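Local coordinates for protein probable TonB-dependent receptor (Pseudomonas aeruginosa, PDB 4K3F) that probably serves as a periplasmic methionine-binding lipoprotein of the NlpA family, capturing the amino acid for uptake by a transporter, at residues A76-Y88 / Q229-F240. Residues are numbered along the deposited sequence; the frame is centred on the assembly and turned at random.
Sequences AVTGVHIEPLGAY and QEKYKGAVVPAF. With MSE (selenomethionine), chain B.
With chi1 at 70°, the His81 ring is tucked between its own backbone N and carbonyl carbon, while Val236 holds CG1 anti to its backbone N (chi1 -180°); the two meet with His81 CD2 3.4 Å from Val236 CG1, the methyl approaching the imidazole obliquely. They sit where the chain's C-terminal tail adds a short antiparallel edge strand, 237-238, to strand 75-82 of the six-stranded sheet in this periplasmic-binding-protein fold. Ile82 and Val237 form the hydrogen-bonded pair: Ile82 N reaches Val237 O at 2.7 Å, and Val237 N returns an almost straight bond to Ile82 O. Two residues further along each chain, Ala239 N donates to Val80 O from above the carbonyl plane, 41° out of it, and the edge of the Phe240 ring comes up to the same oxygen. The Phe240 ring also stacks with that of His220. Ile82 CD1 rests on Ala239 CB at 3.8 Å, and Pro84 CD lies across Val237 CG2. Beyond the paired strands, a water donates to both Pro84 O and Ala235 O, extending the join to Ala235, the last residue of the type I' turn that leads out of helix 222-232. Through His81 the tail reaches the second shell of the ligand pocket. His81 in turn probably positions Glu83: its NE2 donates to the anti lone pair of Glu83 OE2 at 2.8 Å, close to the ring plane. The other carboxylate oxygen, Glu83 OE1, takes a hydrogen bond from the amino N of the bound selenomethionine at 2.6 Å.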
loop_
_atom_site.group_PDB
_atom_site.type_symbol
_atom_site.label_atom_id
_atom_site.label_comp_id
_atom_site.label_asym_id
_atom_site.label_seq_id
_atom_site.Cartn_x
_atom_site.Cartn_y
_atom_site.Cartn_z
ATOM N N ALA A 76 5.043 -9.174 10.989
ATOM C CA ALA A 76 4.997 -7.740 11.109
ATOM C C ALA A 76 5.753 -7.265 12.352
ATOM O O ALA A 76 5.678 -7.865 13.390
ATOM C CB ALA A 76 3.536 -7.306 11.212
ATOM N N VAL A 77 6.447 -6.156 12.237
ATOM C CA VAL A 77 7.227 -5.562 13.335
ATOM C C VAL A 77 6.512 -4.345 13.926
ATOM O O VAL A 77 6.312 -4.270 15.169
ATOM C CB VAL A 77 8.638 -5.145 12.862
ATOM C CG1 VAL A 77 9.427 -4.539 14.029
ATOM C CG2 VAL A 77 9.369 -6.342 12.279
ATOM N N THR A 78 6.109 -3.419 13.058
ATOM C CA THR A 78 5.401 -2.221 13.489
ATOM C C THR A 78 4.712 -1.549 12.340
ATOM O O THR A 78 5.065 -1.777 11.180
ATOM C CB THR A 78 6.343 -1.223 14.185
ATOM O OG1 THR A 78 5.558 -0.308 14.969
ATOM C CG2 THR A 78 7.199 -0.431 13.209
ATOM N N GLY A 79 3.694 -0.758 12.666
ATOM C CA GLY A 79 2.961 -0.011 11.686
ATOM C C GLY A 79 3.521 1.384 11.563
ATOM O O GLY A 79 4.013 1.966 12.528
ATOM N N VAL A 80 3.486 1.925 10.367
ATOM C CA VAL A 80 4.083 3.193 10.106
ATOM C C VAL A 80 3.112 4.237 9.591
ATOM O O VAL A 80 3.052 5.320 10.153
ATOM C CB VAL A 80 5.291 3.075 9.170
ATOM C CG1 VAL A 80 5.952 4.442 9.024
ATOM C CG2 VAL A 80 6.324 2.090 9.697
ATOM N N HIS A 81 2.398 3.939 8.500
ATOM C CA HIS A 81 1.557 4.913 7.844
ATOM C C HIS A 81 0.434 4.257 7.087
ATOM O O HIS A 81 0.447 3.038 6.869
ATOM C CB HIS A 81 2.370 5.791 6.874
ATOM C CG HIS A 81 2.845 5.067 5.656
ATOM N ND1 HIS A 81 4.096 4.510 5.531
ATOM C CD2 HIS A 81 2.211 4.807 4.488
ATOM C CE1 HIS A 81 4.211 3.944 4.347
ATOM N NE2 HIS A 81 3.077 4.108 3.696
ATOM N N ILE A 82 -0.534 5.075 6.704
ATOM C CA ILE A 82 -1.653 4.610 5.875
ATOM C C ILE A 82 -1.603 5.406 4.591
ATOM O O ILE A 82 -1.223 6.595 4.601
ATOM C CB ILE A 82 -3.037 4.818 6.576
ATOM C CG1 ILE A 82 -3.038 4.186 7.970
ATOM C CG2 ILE A 82 -4.167 4.203 5.779
ATOM C CD1 ILE A 82 -3.161 5.217 9.069
ATOM N N GLU A 83 -1.988 4.778 3.489
ATOM C CA GLU A 83 -2.049 5.421 2.158
ATOM C C GLU A 83 -3.462 5.296 1.640
ATOM O O GLU A 83 -3.757 4.375 0.898
ATOM C CB GLU A 83 -1.132 4.696 1.159
ATOM C CG GLU A 83 0.325 4.785 1.473
ATOM C CD GLU A 83 1.214 3.906 0.589
ATOM O OE1 GLU A 83 0.804 3.418 -0.516
ATOM O OE2 GLU A 83 2.329 3.693 1.028
ATOM N N PRO A 84 -4.360 6.208 2.032
ATOM C CA PRO A 84 -5.746 6.043 1.584
ATOM C C PRO A 84 -5.856 5.882 0.068
ATOM O O PRO A 84 -5.317 6.690 -0.704
ATOM C CB PRO A 84 -6.422 7.304 2.088
ATOM C CG PRO A 84 -5.656 7.615 3.328
ATOM C CD PRO A 84 -4.208 7.299 2.980
ATOM N N LEU A 85 -6.518 4.818 -0.349
ATOM C CA LEU A 85 -6.583 4.463 -1.777
ATOM C C LEU A 85 -7.616 5.329 -2.480
ATOM O O LEU A 85 -8.761 5.459 -1.999
ATOM C CB LEU A 85 -6.957 3.001 -1.903
ATOM C CG LEU A 85 -6.813 2.537 -3.355
ATOM C CD1 LEU A 85 -5.920 1.340 -3.412
ATOM C CD2 LEU A 85 -8.191 2.285 -3.853
ATOM N N GLY A 86 -7.217 5.884 -3.627
ATOM C CA GLY A 86 -8.070 6.685 -4.447
ATOM C C GLY A 86 -8.490 6.042 -5.761
ATOM O O GLY A 86 -7.816 5.139 -6.302
ATOM N N ALA A 87 -9.586 6.571 -6.293
ATOM C CA ALA A 87 -10.094 6.284 -7.637
ATOM C C ALA A 87 -9.790 7.476 -8.539
ATOM O O ALA A 87 -10.098 8.610 -8.179
ATOM C CB ALA A 87 -11.594 6.013 -7.575
ATOM N N TYR A 88 -9.160 7.214 -9.685
ATOM C CA TYR A 88 -8.684 8.229 -10.590
ATOM C C TYR A 88 -9.297 8.031 -11.952
ATOM O O TYR A 88 -9.666 6.931 -12.329
ATOM C CB TYR A 88 -7.144 8.203 -10.705
ATOM C CG TYR A 88 -6.448 8.317 -9.378
ATOM C CD1 TYR A 88 -6.133 7.189 -8.637
ATOM C CD2 TYR A 88 -6.113 9.547 -8.846
ATOM C CE1 TYR A 88 -5.522 7.284 -7.405
ATOM C CE2 TYR A 88 -5.500 9.637 -7.613
ATOM C CZ TYR A 88 -5.213 8.511 -6.888
ATOM O OH TYR A 88 -4.587 8.590 -5.656
ATOM N N GLN A 229 4.132 14.173 7.154
ATOM C CA GLN A 229 3.121 15.221 7.028
ATOM C C GLN A 229 3.456 16.305 5.975
ATOM O O GLN A 229 2.632 16.660 5.101
ATOM C CB GLN A 229 2.923 15.859 8.404
ATOM C CG GLN A 229 2.113 14.973 9.343
ATOM C CD GLN A 229 2.106 15.496 10.758
ATOM O OE1 GLN A 229 2.981 16.266 11.148
ATOM N NE2 GLN A 229 1.139 15.049 11.550
ATOM N N GLU A 230 4.660 16.852 6.068
ATOM C CA GLU A 230 5.074 17.940 5.170
ATOM C C GLU A 230 5.340 17.437 3.747
ATOM O O GLU A 230 5.050 18.134 2.784
ATOM C CB GLU A 230 6.306 18.671 5.733
ATOM C CG GLU A 230 7.606 17.891 5.581
ATOM C CD GLU A 230 8.831 18.650 6.084
ATOM O OE1 GLU A 230 8.965 18.775 7.328
ATOM O OE2 GLU A 230 9.666 19.084 5.231
ATOM N N LYS A 231 5.886 16.222 3.613
ATOM C CA LYS A 231 6.275 15.734 2.289
ATOM C C LYS A 231 5.050 15.340 1.458
ATOM O O LYS A 231 4.958 15.674 0.277
ATOM C CB LYS A 231 7.262 14.572 2.433
ATOM C CG LYS A 231 7.721 13.983 1.119
ATOM C CD LYS A 231 8.700 14.849 0.347
ATOM C CE LYS A 231 9.086 14.114 -0.928
ATOM N NZ LYS A 231 9.887 14.960 -1.830
ATOM N N TYR A 232 4.118 14.608 2.064
ATOM C CA TYR A 232 3.028 14.003 1.305
ATOM C C TYR A 232 1.704 14.740 1.458
ATOM O O TYR A 232 0.753 14.396 0.767
ATOM C CB TYR A 232 2.918 12.499 1.657
ATOM C CG TYR A 232 4.236 11.791 1.485
ATOM C CD1 TYR A 232 4.774 11.569 0.219
ATOM C CD2 TYR A 232 4.982 11.388 2.591
ATOM C CE1 TYR A 232 6.001 10.950 0.056
ATOM C CE2 TYR A 232 6.217 10.796 2.449
ATOM C CZ TYR A 232 6.725 10.585 1.183
ATOM O OH TYR A 232 7.945 9.999 1.052
ATOM N N LYS A 233 1.630 15.688 2.389
ATOM C CA LYS A 233 0.497 16.645 2.463
ATOM C C LYS A 233 -0.869 15.913 2.497
ATOM O O LYS A 233 -1.830 16.255 1.778
ATOM C CB LYS A 233 0.568 17.628 1.324
ATOM C CG LYS A 233 1.756 18.571 1.425
ATOM C CD LYS A 233 1.911 19.322 0.126
ATOM C CE LYS A 233 2.977 20.393 0.255
ATOM N NZ LYS A 233 3.016 21.277 -0.944
ATOM N N GLY A 234 -0.926 14.896 3.351
ATOM C CA GLY A 234 -2.167 14.179 3.607
ATOM C C GLY A 234 -2.359 12.935 2.747
ATOM O O GLY A 234 -3.244 12.128 3.025
ATOM N N ALA A 235 -1.548 12.745 1.703
ATOM C CA ALA A 235 -1.667 11.520 0.887
ATOM C C ALA A 235 -1.167 10.278 1.613
ATOM O O ALA A 235 -1.574 9.116 1.286
ATOM C CB ALA A 235 -0.899 11.702 -0.406
ATOM N N VAL A 236 -0.271 10.507 2.579
ATOM C CA VAL A 236 0.315 9.474 3.422
ATOM C C VAL A 236 0.108 9.956 4.849
ATOM O O VAL A 236 0.470 11.097 5.178
ATOM C CB VAL A 236 1.800 9.244 3.105
ATOM C CG1 VAL A 236 2.395 8.159 3.985
ATOM C CG2 VAL A 236 1.952 8.908 1.631
ATOM N N VAL A 237 -0.592 9.144 5.636
ATOM C CA VAL A 237 -1.007 9.513 6.972
ATOM C C VAL A 237 -0.210 8.715 7.998
ATOM O O VAL A 237 -0.209 7.465 7.952
ATOM C CB VAL A 237 -2.505 9.222 7.133
ATOM C CG1 VAL A 237 -2.979 9.554 8.541
ATOM C CG2 VAL A 237 -3.322 9.965 6.091
ATOM N N PRO A 238 0.493 9.379 8.931
ATOM C CA PRO A 238 1.138 8.637 9.974
ATOM C C PRO A 238 0.154 7.776 10.796
ATOM O O PRO A 238 -0.973 8.216 11.095
ATOM C CB PRO A 238 1.743 9.716 10.862
ATOM C CG PRO A 238 1.769 10.968 10.051
ATOM C CD PRO A 238 0.658 10.847 9.070
ATOM N N ALA A 239 0.595 6.585 11.185
ATOM C CA ALA A 239 -0.243 5.617 11.867
ATOM C C ALA A 239 0.207 5.482 13.322
ATOM O O ALA A 239 0.213 4.395 13.879
ATOM C CB ALA A 239 -0.154 4.279 11.157
ATOM N N PHE A 240 0.640 6.596 13.891
ATOM C CA PHE A 240 1.150 6.609 15.257
ATOM C C PHE A 240 1.030 8.042 15.786
ATOM O O PHE A 240 0.631 8.974 15.053
ATOM C CB PHE A 240 2.602 6.045 15.317
ATOM C CG PHE A 240 3.596 6.832 14.514
ATOM C CD1 PHE A 240 4.244 7.935 15.063
ATOM C CD2 PHE A 240 3.826 6.530 13.195
ATOM C CE1 PHE A 240 5.134 8.680 14.314
ATOM C CE2 PHE A 240 4.723 7.266 12.430
ATOM C CZ PHE A 240 5.382 8.340 12.996
ATOM O OXT PHE A 240 1.356 8.276 16.956
HETATM N N MSE B 300 1.618 0.959 -0.190
HETATM C CA MSE B 300 0.526 0.066 -0.675
HETATM C C MSE B 300 -0.768 0.578 -0.053
HETATM O O MSE B 300 -0.787 0.904 1.138
HETATM O OXT MSE B 300 -1.798 0.651 -0.734
HETATM C CB MSE B 300 0.772 -1.403 -0.293
HETATM C CG MSE B 300 -0.309 -2.324 -0.804
HETATM SE SE MSE B 300 -0.027 -4.147 -0.130
HETATM C CE MSE B 300 1.547 -4.598 -1.071
HETATM O O HOH W 1 -3.911 9.018 -0.201
#